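PDB 1Q8B: protein yjcS from Bacillus subtilis, which is of unknown function but belongs to the antibiotic biosynthesis monooxygenase (ABM) family, and so may catalyse an oxidation. Local coordinates for the interface of chains A and B. Numbering follows the deposited sequence. Chains: chain A/B, Protein yjcS.

The interface of chains A and B. Residues chain A 80-82; chain B 23, 91, 93-94.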
ATOM      1  N   THR A  80       0.976   0.211  -1.478  1.00 20.11           N
ATOM      2  CA  THR A  80       2.328  -0.272  -1.215  1.00 19.88           C
ATOM      3  C   THR A  80       3.027  -0.501  -2.555  1.00 20.20           C
ATOM      4  O   THR A  80       4.250  -0.601  -2.618  1.00 20.31           O
ATOM      5  CB  THR A  80       2.337  -1.596  -0.431  1.00 19.77           C
ATOM      6  OG1 THR A  80       1.881  -2.658  -1.276  1.00 19.59           O
ATOM      7  CG2 THR A  80       1.447  -1.501   0.795  1.00 19.89           C
ATOM      8  N   LYS A  81       2.242  -0.579  -3.627  1.00 20.41           N
ATOM      9  CA  LYS A  81       2.782  -0.795  -4.966  1.00 21.03           C
ATOM     10  C   LYS A  81       3.657   0.383  -5.366  1.00 22.04           C
ATOM     11  O   LYS A  81       3.345   1.530  -5.047  1.00 22.63           O
ATOM     12  CB  LYS A  81       1.649  -0.928  -5.983  1.00 20.56           C
ATOM     13  CG  LYS A  81       0.626  -1.996  -5.660  1.00 20.21           C
ATOM     14  CD  LYS A  81       1.243  -3.370  -5.656  1.00 18.96           C
ATOM     15  CE  LYS A  81       0.165  -4.423  -5.540  1.00 19.18           C
ATOM     16  NZ  LYS A  81       0.746  -5.796  -5.488  1.00 19.43           N
ATOM     17  N   LYS A  82       4.746   0.102  -6.072  1.00 22.92           N
ATOM     18  CA  LYS A  82       5.653   1.155  -6.502  1.00 23.54           C
ATOM     19  C   LYS A  82       5.012   2.108  -7.508  1.00 23.17           C
ATOM     20  O   LYS A  82       5.301   3.301  -7.494  1.00 23.45           O
ATOM     21  CB  LYS A  82       6.920   0.560  -7.118  1.00 25.52           C
ATOM     22  CG  LYS A  82       7.862   1.627  -7.652  1.00 27.62           C
ATOM     23  CD  LYS A  82       9.017   1.057  -8.459  1.00 29.43           C
ATOM     24  CE  LYS A  82       9.922   2.186  -8.941  1.00 29.84           C
ATOM     25  NZ  LYS A  82      10.423   2.976  -7.769  1.00 31.55           N
TER
ATOM     26  N   ILE B  23      11.149  -5.832  -5.092  1.00 24.22           N
ATOM     27  CA  ILE B  23      11.270  -5.095  -6.344  1.00 25.38           C
ATOM     28  C   ILE B  23      12.670  -4.504  -6.475  1.00 26.57           C
ATOM     29  O   ILE B  23      13.011  -3.899  -7.489  1.00 27.31           O
ATOM     30  CB  ILE B  23      10.207  -3.980  -6.433  1.00 25.40           C
ATOM     31  CG1 ILE B  23      10.325  -3.036  -5.233  1.00 25.13           C
ATOM     32  CG2 ILE B  23       8.814  -4.608  -6.493  1.00 24.93           C
ATOM     33  CD1 ILE B  23       9.257  -1.947  -5.196  1.00 25.39           C
ATOM     34  N   GLU B  91      12.471   1.272  -0.430  1.00 25.18           N
ATOM     35  CA  GLU B  91      11.690   0.738  -1.539  1.00 25.42           C
ATOM     36  C   GLU B  91      12.196  -0.627  -1.983  1.00 24.62           C
ATOM     37  O   GLU B  91      12.422  -0.853  -3.170  1.00 24.73           O
ATOM     38  CB  GLU B  91      11.752   1.699  -2.721  1.00 27.10           C
ATOM     39  CG  GLU B  91      11.341   3.112  -2.387  1.00 30.39           C
ATOM     40  CD  GLU B  91      11.734   4.095  -3.473  1.00 32.48           C
ATOM     41  OE1 GLU B  91      11.413   5.294  -3.330  1.00 34.26           O
ATOM     42  OE2 GLU B  91      12.368   3.672  -4.469  1.00 34.25           O
ATOM     43  N   THR B  93      10.536  -3.554  -1.264  1.00 22.32           N
ATOM     44  CA  THR B  93       9.394  -4.423  -1.531  1.00 22.00           C
ATOM     45  C   THR B  93       8.073  -3.682  -1.735  1.00 22.01           C
ATOM     46  O   THR B  93       7.991  -2.460  -1.649  1.00 22.01           O
ATOM     47  CB  THR B  93       9.142  -5.376  -0.334  1.00 21.97           C
ATOM     48  OG1 THR B  93       8.859  -4.590   0.835  1.00 21.74           O
ATOM     49  CG2 THR B  93      10.355  -6.253  -0.055  1.00 21.17           C
ATOM     50  N   GLU B  94       7.045  -4.475  -2.009  1.00 21.90           N
ATOM     51  CA  GLU B  94       5.670  -4.019  -2.142  1.00 21.85           C
ATOM     52  C   GLU B  94       4.888  -5.266  -1.735  1.00 21.79           C
ATOM     53  O   GLU B  94       5.379  -6.385  -1.907  1.00 20.94           O
ATOM     54  CB  GLU B  94       5.330  -3.573  -3.579  1.00 21.84           C
ATOM     55  CG  GLU B  94       5.490  -4.597  -4.673  1.00 22.23           C
ATOM     56  CD  GLU B  94       5.120  -4.033  -6.035  1.00 22.51           C
ATOM     57  OE1 GLU B  94       5.356  -2.828  -6.270  1.00 24.25           O
ATOM     58  OE2 GLU B  94       4.609  -4.789  -6.880  1.00 22.32           O
TER
HETATM   59  O   HOH W   1       3.094  -6.792  -6.279  1.00 25.97           O
HETATM   60  O   HOH W   2       6.993  -0.485  -3.317  1.00 40.70           O
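The backbone N of A:Lys82 gives its hydrogen to carboxylate oxygen OE1 of B:Glu94 at 3.0 Å, a nearly straight bond (165° at the hydrogen) that meets the oxygen close to the line of its C-O bond. A:Lys82 is the first residue of helix 82-88, so the glutamate caps an N-H at the helix start, where the helix dipole would be expected to favour a negative charge. B:Glu94 reaches it from strand 93-95 with CG tucked between its own backbone N and carbonyl carbon (chi1 59°) and the rest of the chain extended. The side chain of A:Lys81 crosses that of B:Glu94 at about a right angle, CD of A:Lys81 packing 4.0 Å from CD of B:Glu94, the carboxylate carbon. Bent at chi2 (-63°), this lysine runs past the carboxylate, and water 1 sits 2.7 Å from NZ of A:Lys81 and 2.6 Å from OE2 of B:Glu94, bridging a direct NZ to OE2 gap of 4.2 Å. The two carboxylate oxygens thus have separate tasks, one on the helix N-H and one on the water. Beside them, water 2 links two backbone carbonyls, O of A:Thr80 and O of B:Thr93, which stand 4.3 Å apart. On the other flank A:Lys82 sends its side chain towards B:Ile23 and B:Glu91. CB of A:Lys82 touches the tip of the isoleucine, CD1 of B:Ile23, at 3.9 Å. The patch belongs to the contact between two copies of the protein in the deposited assembly, which may or may not be the biological dimer. At its far end, NZ of A:Lys82 forms a long salt bridge with OE2 of B:Glu91, 3.9 Å away.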